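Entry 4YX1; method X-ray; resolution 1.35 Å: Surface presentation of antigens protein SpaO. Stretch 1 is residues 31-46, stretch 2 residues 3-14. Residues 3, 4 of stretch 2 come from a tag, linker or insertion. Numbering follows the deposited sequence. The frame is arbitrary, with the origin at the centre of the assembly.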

ATOM      1  N   SER A  31      12.533   6.494  -2.263  1.00 12.02           N
ATOM      2  CA  SER A  31      12.373   6.839  -0.861  1.00 13.33           C
ATOM      3  C   SER A  31      10.939   7.253  -0.591  1.00 13.18           C
ATOM      4  O   SER A  31      10.374   8.044  -1.334  1.00 15.03           O
ATOM      5  CB  SER A  31      13.320   7.969  -0.474  1.00 16.05           C
ATOM      6  OG  SER A  31      14.665   7.603  -0.709  1.00 18.38           O
ATOM      7  N   LEU A  32      10.345   6.711   0.461  1.00 11.53           N
ATOM      8  CA  LEU A  32       9.014   7.137   0.870  1.00 12.86           C
ATOM      9  C   LEU A  32       9.147   8.260   1.883  1.00 12.61           C
ATOM     10  O   LEU A  32      10.203   8.404   2.507  1.00 13.15           O
ATOM     11  CB  LEU A  32       8.229   5.965   1.448  1.00 14.90           C
ATOM     12  CG  LEU A  32       7.994   4.837   0.445  1.00 16.30           C
ATOM     13  CD1 LEU A  32       7.254   3.715   1.102  1.00 17.66           C
ATOM     14  CD2 LEU A  32       7.217   5.345  -0.766  1.00 18.62           C
ATOM     15  N   PRO A  33       8.093   9.075   2.038  1.00 13.34           N
ATOM     16  CA  PRO A  33       8.203  10.132   3.044  1.00 14.39           C
ATOM     17  C   PRO A  33       8.406   9.572   4.438  1.00 15.34           C
ATOM     18  O   PRO A  33       7.981   8.449   4.726  1.00 13.85           O
ATOM     19  CB  PRO A  33       6.862  10.856   2.939  1.00 15.43           C
ATOM     20  CG  PRO A  33       6.424  10.612   1.535  1.00 15.49           C
ATOM     21  CD  PRO A  33       6.886   9.225   1.205  1.00 14.51           C
ATOM     22  N   THR A  34       9.069  10.354   5.282  1.00 17.75           N
ATOM     23  CA  THR A  34       9.214  10.025   6.687  1.00 21.54           C
ATOM     24  C   THR A  34       7.858   9.643   7.275  1.00 22.33           C
ATOM     25  O   THR A  34       6.864  10.331   7.053  1.00 23.36           O
ATOM     26  CB  THR A  34       9.797  11.211   7.482  1.00 24.70           C
ATOM     27  OG1 THR A  34      10.974  11.706   6.827  1.00 27.02           O
ATOM     28  CG2 THR A  34      10.135  10.792   8.905  1.00 26.20           C
ATOM     29  N   ASN A  35       7.811   8.523   7.981  1.00 21.88           N
ATOM     30  CA  ASN A  35       6.581   8.095   8.658  1.00 23.05           C
ATOM     31  C   ASN A  35       5.367   7.824   7.749  1.00 18.75           C
ATOM     32  O   ASN A  35       4.228   7.843   8.209  1.00 15.96           O
ATOM     33  CB  ASN A  35       6.179   9.126   9.713  1.00 27.44           C
ATOM     34  CG  ASN A  35       7.245   9.328  10.767  1.00 30.11           C
ATOM     35  OD1 ASN A  35       7.580  10.457  11.110  1.00 31.30           O
ATOM     36  ND2 ASN A  35       7.788   8.230  11.284  1.00 31.41           N
ATOM     37  N   ALA A  36       5.602   7.548   6.473  1.00 16.08           N
ATOM     38  CA  ALA A  36       4.549   6.952   5.657  1.00 14.07           C
ATOM     39  C   ALA A  36       4.016   5.709   6.380  1.00 12.22           C
ATOM     40  O   ALA A  36       2.819   5.419   6.352  1.00 11.96           O
ATOM     41  CB  ALA A  36       5.072   6.595   4.263  1.00 15.37           C
ATOM     42  N   GLU A  37       4.910   4.999   7.063  1.00 12.69           N
ATOM     43  CA  GLU A  37       4.544   3.780   7.787  1.00 13.34           C
ATOM     44  C   GLU A  37       3.573   4.007   8.947  1.00 10.81           C
ATOM     45  O   GLU A  37       2.990   3.048   9.454  1.00 10.71           O
ATOM     46  CB  GLU A  37       5.804   3.085   8.318  1.00 17.48           C
ATOM     47  CG  GLU A  37       6.477   3.827   9.467  1.00 21.42           C
ATOM     48  CD  GLU A  37       7.809   3.223   9.855  1.00 25.44           C
ATOM     49  OE1 GLU A  37       8.764   3.308   9.049  1.00 27.61           O
ATOM     50  OE2 GLU A  37       7.903   2.661  10.967  1.00 27.11           O
ATOM     51  N   LEU A  38       3.414   5.262   9.375  1.00  9.32           N
ATOM     52  CA  LEU A  38       2.461   5.592  10.440  1.00 10.49           C
ATOM     53  C   LEU A  38       1.052   5.815   9.907  1.00 11.61           C
ATOM     54  O   LEU A  38       0.125   6.061  10.674  1.00 12.75           O
ATOM     55  CB  LEU A  38       2.905   6.843  11.199  1.00 11.29           C
ATOM     56  CG  LEU A  38       4.290   6.799  11.843  1.00 13.01           C
ATOM     57  CD1 LEU A  38       4.529   8.052  12.673  1.00 13.76           C
ATOM     58  CD2 LEU A  38       4.458   5.550  12.699  1.00 15.55           C
ATOM     59  N   ASN A  39       0.899   5.748   8.589  1.00 10.71           N
ATOM     60  CA  ASN A  39      -0.376   6.014   7.947  1.00 11.07           C
ATOM     61  C   ASN A  39      -0.619   5.026   6.820  1.00  9.54           C
ATOM     62  O   ASN A  39      -0.824   5.409   5.662  1.00  9.87           O
ATOM     63  CB  ASN A  39      -0.431   7.450   7.414  1.00 13.94           C
ATOM     64  CG  ASN A  39      -1.820   7.846   6.934  1.00 16.52           C
ATOM     65  OD1 ASN A  39      -2.832   7.387   7.466  1.00 17.33           O
ATOM     66  ND2 ASN A  39      -1.872   8.676   5.908  1.00 18.87           N
ATOM     67  N   VAL A  40      -0.585   3.746   7.159  1.00  8.03           N
ATOM     68  CA  VAL A  40      -1.014   2.725   6.217  1.00  7.32           C
ATOM     69  C   VAL A  40      -2.511   2.847   6.064  1.00  7.22           C
ATOM     70  O   VAL A  40      -3.239   2.853   7.044  1.00  9.89           O
ATOM     71  CB  VAL A  40      -0.644   1.316   6.674  1.00  7.89           C
ATOM     72  CG1 VAL A  40      -1.166   0.283   5.668  1.00  9.66           C
ATOM     73  CG2 VAL A  40       0.868   1.217   6.830  1.00 10.38           C
ATOM     74  N   GLU A  41      -2.975   3.006   4.841  1.00  6.22           N
ATOM     75  CA  GLU A  41      -4.382   3.234   4.606  1.00  6.41           C
ATOM     76  C   GLU A  41      -5.053   1.975   4.101  1.00  6.85           C
ATOM     77  O   GLU A  41      -4.520   1.275   3.238  1.00  9.21           O
ATOM     78  CB  GLU A  41      -4.549   4.376   3.624  1.00  7.27           C
ATOM     79  CG  GLU A  41      -4.108   5.697   4.221  1.00  9.07           C
ATOM     80  CD  GLU A  41      -4.266   6.841   3.261  1.00 11.33           C
ATOM     81  OE1 GLU A  41      -3.611   6.810   2.205  1.00 13.60           O
ATOM     82  OE2 GLU A  41      -5.045   7.772   3.555  1.00 13.17           O
ATOM     83  N   ILE A  42      -6.215   1.677   4.652  1.00  6.79           N
ATOM     84  CA  ILE A  42      -7.000   0.532   4.237  1.00  7.48           C
ATOM     85  C   ILE A  42      -8.105   1.027   3.326  1.00  6.91           C
ATOM     86  O   ILE A  42      -8.949   1.809   3.758  1.00  7.63           O
ATOM     87  CB  ILE A  42      -7.570  -0.208   5.452  1.00  9.43           C
ATOM     88  CG1 ILE A  42      -6.424  -0.581   6.396  1.00 12.61           C
ATOM     89  CG2 ILE A  42      -8.366  -1.446   5.034  1.00 10.97           C
ATOM     90  CD1 ILE A  42      -6.801  -0.543   7.820  1.00 16.78           C
HETATM   91  N   MSE A  43      -8.062   0.592   2.068  1.00  7.24           N
HETATM   92  CA  MSE A  43      -8.983   1.021   1.022  1.00  7.41           C
HETATM   93  C   MSE A  43      -9.901  -0.115   0.633  1.00  6.73           C
HETATM   94  O   MSE A  43      -9.473  -1.257   0.520  1.00  8.41           O
HETATM   95  CB  MSE A  43      -8.226   1.473  -0.230  1.00 10.92           C
HETATM   96  CG  MSE A  43      -7.000   2.310   0.011  1.00 15.67           C
HETATM   97 SE   MSE A  43      -7.429   4.115   0.560  1.00 20.54          SE
HETATM   98  CE  MSE A  43      -8.288   4.792  -1.036  1.00 18.71           C
ATOM     99  N   ALA A  44     -11.168   0.205   0.407  1.00  6.65           N
ATOM    100  CA  ALA A  44     -12.133  -0.763  -0.103  1.00  7.66           C
ATOM    101  C   ALA A  44     -12.775  -0.138  -1.328  1.00  8.19           C
ATOM    102  O   ALA A  44     -13.410   0.903  -1.223  1.00  8.52           O
ATOM    103  CB  ALA A  44     -13.174  -1.111   0.954  1.00  9.65           C
ATOM    104  N   ASN A  45     -12.584  -0.758  -2.489  1.00  8.08           N
ATOM    105  CA  ASN A  45     -13.057  -0.216  -3.762  1.00  8.40           C
ATOM    106  C   ASN A  45     -12.661   1.242  -3.927  1.00 10.41           C
ATOM    107  O   ASN A  45     -13.452   2.075  -4.376  1.00 11.97           O
ATOM    108  CB  ASN A  45     -14.575  -0.375  -3.902  1.00 10.11           C
ATOM    109  CG  ASN A  45     -14.984  -1.813  -4.104  1.00 10.79           C
ATOM    110  OD1 ASN A  45     -14.145  -2.689  -4.292  1.00 12.74           O
ATOM    111  ND2 ASN A  45     -16.281  -2.070  -4.062  1.00 13.04           N
ATOM    112  N   GLY A  46     -11.434   1.559  -3.529  1.00  9.37           N
ATOM    113  CA  GLY A  46     -10.905   2.892  -3.738  1.00 10.42           C
ATOM    114  C   GLY A  46     -11.345   3.928  -2.724  1.00 10.55           C
ATOM    115  O   GLY A  46     -11.037   5.114  -2.880  1.00 13.34           O
TER
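Stretch 2 3-14: VDVKLEFVLYRK

The apolar centre of the contact lies on the face of the sheet that carries Ile42 and Ala44 from stretch 1 and Leu7 and Phe9 from stretch 2. Ile42 CG2 lies 3.7 Å from Leu7 CD1, and Ile42 CG1 approaches Phe9 CE2 obliquely at 3.9 Å. Ala44 CB reaches Val5 CG1 at 3.7 Å. Leu11 starts away from stretch 1, yet its end returns: Leu11 CD2 is 3.4 Å from Leu32 CD1, and Leu11 CD1 is 4.1 Å from Val40 CG2.

The contacts of Ile42 and Ala44 with Val5, Leu7 and Phe9 accompany an antiparallel pairing of strand 4-10 with strand 40-44. Their N-to-C directions differ by 166° and their axes approach to 4.6 Å. Two bridges, Glu41 with Val10 and Met43 with Glu8, are hydrogen-bonded pairs with CA atoms 5.0 Å apart. Val10 N donates to Glu41 O at 2.8 Å and Glu41 N to Val10 O at 2.9 Å; Met43 N to Glu8 O measures 2.8 Å and Glu8 N to Met43 O 2.9 Å, all four with N-H...O angles of 165° or more. The alternate pairs, Ile42 with Phe9 (CA-CA 4.8 Å) and Ala44 with Leu7 (CA-CA 4.7 Å), have no such bonds; instead, CA-H...O contacts such as Leu7 CA to Met43 O, 3.3 Å, fill the gaps. Phi/psi is extended at Phe9 (-107/111).

At Leu11 phi/psi changes to -78/-34 and the chain turns a corner, so the strand containing Tyr12 belongs to a different sheet or face. Tyr12 points toward stretch 1, where Pro33, the first residue of a type II turn ending at Ala36, covers one face of its ring. Pro33 CD sits 3.6 Å from the centroid of the Tyr12 ring, only 7° off the normal, which identifies a CH-pi contact.

The face bearing Glu41 and Met43 leads to the polar edge. Selenomethionine Met43 packs its CG 3.7 Å from Val10 CG2, and its CE lies over one face of the Arg13 guanidinium, 3.8 Å from Arg13 NH1. Glu41 meets that group near its plane in a two-point salt bridge: Arg13 NE to Glu41 OE1 is 2.7 Å and Arg13 NH2 to Glu41 OE2 is 2.9 Å.

At the other end, Asn45 extends the ladder although its phi/psi of 49/41 leaves the strand region. Asn45 N donates to Lys6 O at 2.9 Å, while Lys6 N donates to the side-chain Asn45 OD1 at 2.8 Å. A water donates to Lys6 O (2.8 Å) and accepts from Gly46 N (2.9 Å), linking the two stretches.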

ATOM      1  N   VAL A   3     -20.824  -8.529  -4.215  1.00 13.55           N
ATOM      2  CA  VAL A   3     -20.289  -8.992  -2.931  1.00 15.25           C
ATOM      3  C   VAL A   3     -18.778  -8.816  -2.863  1.00 14.37           C
ATOM      4  O   VAL A   3     -18.190  -8.891  -1.789  1.00 14.18           O
ATOM      5  CB  VAL A   3     -20.630 -10.469  -2.646  1.00 18.05           C
ATOM      6  CG1 VAL A   3     -22.132 -10.694  -2.702  1.00 19.54           C
ATOM      7  CG2 VAL A   3     -19.896 -11.391  -3.596  1.00 19.33           C
ATOM      8  N   ASP A   4     -18.175  -8.559  -4.016  1.00 14.11           N
ATOM      9  CA  ASP A   4     -16.726  -8.500  -4.161  1.00 14.47           C
ATOM     10  C   ASP A   4     -16.160  -7.126  -3.882  1.00 13.42           C
ATOM     11  O   ASP A   4     -16.574  -6.134  -4.487  1.00 14.86           O
ATOM     12  CB  ASP A   4     -16.328  -8.929  -5.573  1.00 17.19           C
ATOM     13  CG  ASP A   4     -16.753 -10.337  -5.881  1.00 21.46           C
ATOM     14  OD1 ASP A   4     -16.487 -11.231  -5.045  1.00 23.09           O
ATOM     15  OD2 ASP A   4     -17.365 -10.546  -6.945  1.00 24.22           O
ATOM     16  N   VAL A   5     -15.180  -7.080  -2.994  1.00 11.48           N
ATOM     17  CA  VAL A   5     -14.544  -5.825  -2.631  1.00 11.34           C
ATOM     18  C   VAL A   5     -13.049  -5.884  -2.915  1.00 10.06           C
ATOM     19  O   VAL A   5     -12.368  -6.820  -2.488  1.00 10.82           O
ATOM     20  CB  VAL A   5     -14.779  -5.502  -1.140  1.00 13.32           C
ATOM     21  CG1 VAL A   5     -14.026  -4.247  -0.728  1.00 15.58           C
ATOM     22  CG2 VAL A   5     -16.260  -5.353  -0.855  1.00 14.35           C
ATOM     23  N   LYS A   6     -12.536  -4.886  -3.623  1.00  9.48           N
ATOM     24  CA  LYS A   6     -11.096  -4.757  -3.816  1.00 10.19           C
ATOM     25  C   LYS A   6     -10.494  -4.099  -2.584  1.00  7.94           C
ATOM     26  O   LYS A   6     -10.679  -2.899  -2.362  1.00  9.09           O
ATOM     27  CB  LYS A   6     -10.773  -3.938  -5.063  1.00 11.49           C
ATOM     28  CG  LYS A   6     -11.160  -4.608  -6.366  1.00 16.49           C
ATOM     29  CD  LYS A   6     -10.749  -3.757  -7.563  1.00 21.37           C
ATOM     30  CE  LYS A   6     -11.272  -4.355  -8.852  1.00 24.24           C
ATOM     31  NZ  LYS A   6     -10.910  -5.793  -8.932  1.00 26.47           N
ATOM     32  N   LEU A   7      -9.795  -4.890  -1.777  1.00  7.39           N
ATOM     33  CA  LEU A   7      -9.193  -4.397  -0.545  1.00  7.77           C
ATOM     34  C   LEU A   7      -7.724  -4.102  -0.786  1.00  7.44           C
ATOM     35  O   LEU A   7      -7.012  -4.926  -1.362  1.00  9.34           O
ATOM     36  CB  LEU A   7      -9.359  -5.427   0.568  1.00  8.98           C
ATOM     37  CG  LEU A   7      -8.743  -5.132   1.934  1.00 11.25           C
ATOM     38  CD1 LEU A   7      -9.486  -3.993   2.631  1.00 13.14           C
ATOM     39  CD2 LEU A   7      -8.745  -6.399   2.776  1.00 12.96           C
ATOM     40  N   GLU A   8      -7.275  -2.922  -0.373  1.00  7.45           N
ATOM     41  CA  GLU A   8      -5.867  -2.570  -0.479  1.00  8.66           C
ATOM     42  C   GLU A   8      -5.327  -2.050   0.836  1.00  7.43           C
ATOM     43  O   GLU A   8      -6.021  -1.321   1.571  1.00  8.22           O
ATOM     44  CB  GLU A   8      -5.642  -1.500  -1.543  1.00  9.98           C
ATOM     45  CG  GLU A   8      -5.980  -1.900  -2.960  1.00 13.16           C
ATOM     46  CD  GLU A   8      -5.526  -0.839  -3.945  1.00 17.09           C
ATOM     47  OE1 GLU A   8      -5.367   0.318  -3.509  1.00 15.90           O
ATOM     48  OE2 GLU A   8      -5.313  -1.148  -5.136  1.00 20.15           O
ATOM     49  N   PHE A   9      -4.084  -2.420   1.123  1.00  6.94           N
ATOM     50  CA  PHE A   9      -3.319  -1.817   2.204  1.00  6.32           C
ATOM     51  C   PHE A   9      -2.290  -0.940   1.530  1.00  6.46           C
ATOM     52  O   PHE A   9      -1.393  -1.450   0.855  1.00  7.33           O
ATOM     53  CB  PHE A   9      -2.663  -2.875   3.098  1.00  8.50           C
ATOM     54  CG  PHE A   9      -3.642  -3.709   3.846  1.00 10.33           C
ATOM     55  CD1 PHE A   9      -4.219  -4.823   3.254  1.00 12.81           C
ATOM     56  CD2 PHE A   9      -4.030  -3.357   5.122  1.00 13.36           C
ATOM     57  CE1 PHE A   9      -5.142  -5.586   3.934  1.00 14.43           C
ATOM     58  CE2 PHE A   9      -4.955  -4.118   5.816  1.00 14.80           C
ATOM     59  CZ  PHE A   9      -5.514  -5.234   5.220  1.00 14.51           C
ATOM     60  N   VAL A  10      -2.442   0.372   1.674  1.00  6.74           N
ATOM     61  CA  VAL A  10      -1.642   1.315   0.907  1.00  6.52           C
ATOM     62  C   VAL A  10      -0.630   2.001   1.810  1.00  6.10           C
ATOM     63  O   VAL A  10      -0.983   2.612   2.815  1.00  7.36           O
ATOM     64  CB  VAL A  10      -2.549   2.357   0.205  1.00  8.54           C
ATOM     65  CG1 VAL A  10      -1.733   3.407  -0.513  1.00 10.35           C
ATOM     66  CG2 VAL A  10      -3.493   1.657  -0.769  1.00 10.21           C
ATOM     67  N   LEU A  11       0.640   1.856   1.473  1.00  6.55           N
ATOM     68  CA  LEU A  11       1.700   2.415   2.291  1.00  7.96           C
ATOM     69  C   LEU A  11       1.824   3.917   2.051  1.00  8.54           C
ATOM     70  O   LEU A  11       2.149   4.676   2.962  1.00 11.08           O
ATOM     71  CB  LEU A  11       3.027   1.706   1.997  1.00 10.65           C
ATOM     72  CG  LEU A  11       4.245   2.140   2.799  1.00 13.77           C
ATOM     73  CD1 LEU A  11       3.923   2.077   4.275  1.00 14.44           C
ATOM     74  CD2 LEU A  11       5.367   1.204   2.491  1.00 14.84           C
ATOM     75  N   TYR A  12       1.560   4.341   0.822  1.00  7.25           N
ATOM     76  CA  TYR A  12       1.690   5.735   0.476  1.00  7.89           C
ATOM     77  C   TYR A  12       0.895   6.000  -0.781  1.00  7.20           C
ATOM     78  O   TYR A  12       0.920   5.205  -1.713  1.00  8.58           O
ATOM     79  CB  TYR A  12       3.173   6.111   0.309  1.00 11.20           C
ATOM     80  CG  TYR A  12       3.383   7.578   0.020  1.00 13.34           C
ATOM     81  CD1 TYR A  12       2.984   8.554   0.927  1.00 16.40           C
ATOM     82  CD2 TYR A  12       3.954   7.987  -1.174  1.00 15.27           C
ATOM     83  CE1 TYR A  12       3.164   9.901   0.651  1.00 18.10           C
ATOM     84  CE2 TYR A  12       4.147   9.322  -1.455  1.00 17.93           C
ATOM     85  CZ  TYR A  12       3.742  10.276  -0.545  1.00 18.87           C
ATOM     86  OH  TYR A  12       3.932  11.608  -0.832  1.00 22.19           O
ATOM     87  N   ARG A  13       0.151   7.095  -0.812  1.00  7.78           N
ATOM     88  CA  ARG A  13      -0.479   7.502  -2.042  1.00 10.62           C
ATOM     89  C   ARG A  13      -0.393   8.998  -2.210  1.00 10.31           C
ATOM     90  O   ARG A  13      -0.275   9.746  -1.241  1.00 12.91           O
ATOM     91  CB  ARG A  13      -1.916   7.040  -2.096  1.00 13.49           C
ATOM     92  CG  ARG A  13      -2.715   7.462  -0.919  1.00 13.38           C
ATOM     93  CD  ARG A  13      -4.204   7.227  -1.172  1.00 15.47           C
ATOM     94  NE  ARG A  13      -4.960   7.539   0.032  1.00 14.20           N
ATOM     95  CZ  ARG A  13      -6.188   8.035   0.051  1.00 13.90           C
ATOM     96  NH1 ARG A  13      -6.846   8.268  -1.080  1.00 16.37           N
ATOM     97  NH2 ARG A  13      -6.755   8.297   1.213  1.00 12.44           N
ATOM     98  N   LYS A  14      -0.447   9.431  -3.458  1.00 10.59           N
ATOM     99  CA  LYS A  14      -0.234  10.827  -3.765  1.00 12.04           C
ATOM    100  C   LYS A  14      -0.725  11.113  -5.166  1.00  9.03           C
ATOM    101  O   LYS A  14      -0.595  10.271  -6.053  1.00  8.76           O
ATOM    102  CB  LYS A  14       1.251  11.174  -3.643  1.00 16.99           C
ATOM    103  CG  LYS A  14       1.581  12.649  -3.774  1.00 21.12           C
ATOM    104  CD  LYS A  14       1.330  13.392  -2.473  1.00 24.93           C
ATOM    105  CE  LYS A  14       1.702  14.857  -2.604  1.00 27.63           C
ATOM    106  NZ  LYS A  14       0.989  15.690  -1.601  1.00 29.36           N
TER
HETATM  107  O   HOH W   1     -14.805  -5.105  -6.437  1.00 28.16           O
HETATM  108  O   HOH W   2      -9.420  -0.418  -2.945  1.00 12.29           O
HETATM  109  O   HOH W   3      -1.026   5.737   2.499  1.00 16.57           O
HETATM  110  O   HOH W   4       0.901   6.365   4.192  1.00 17.43           O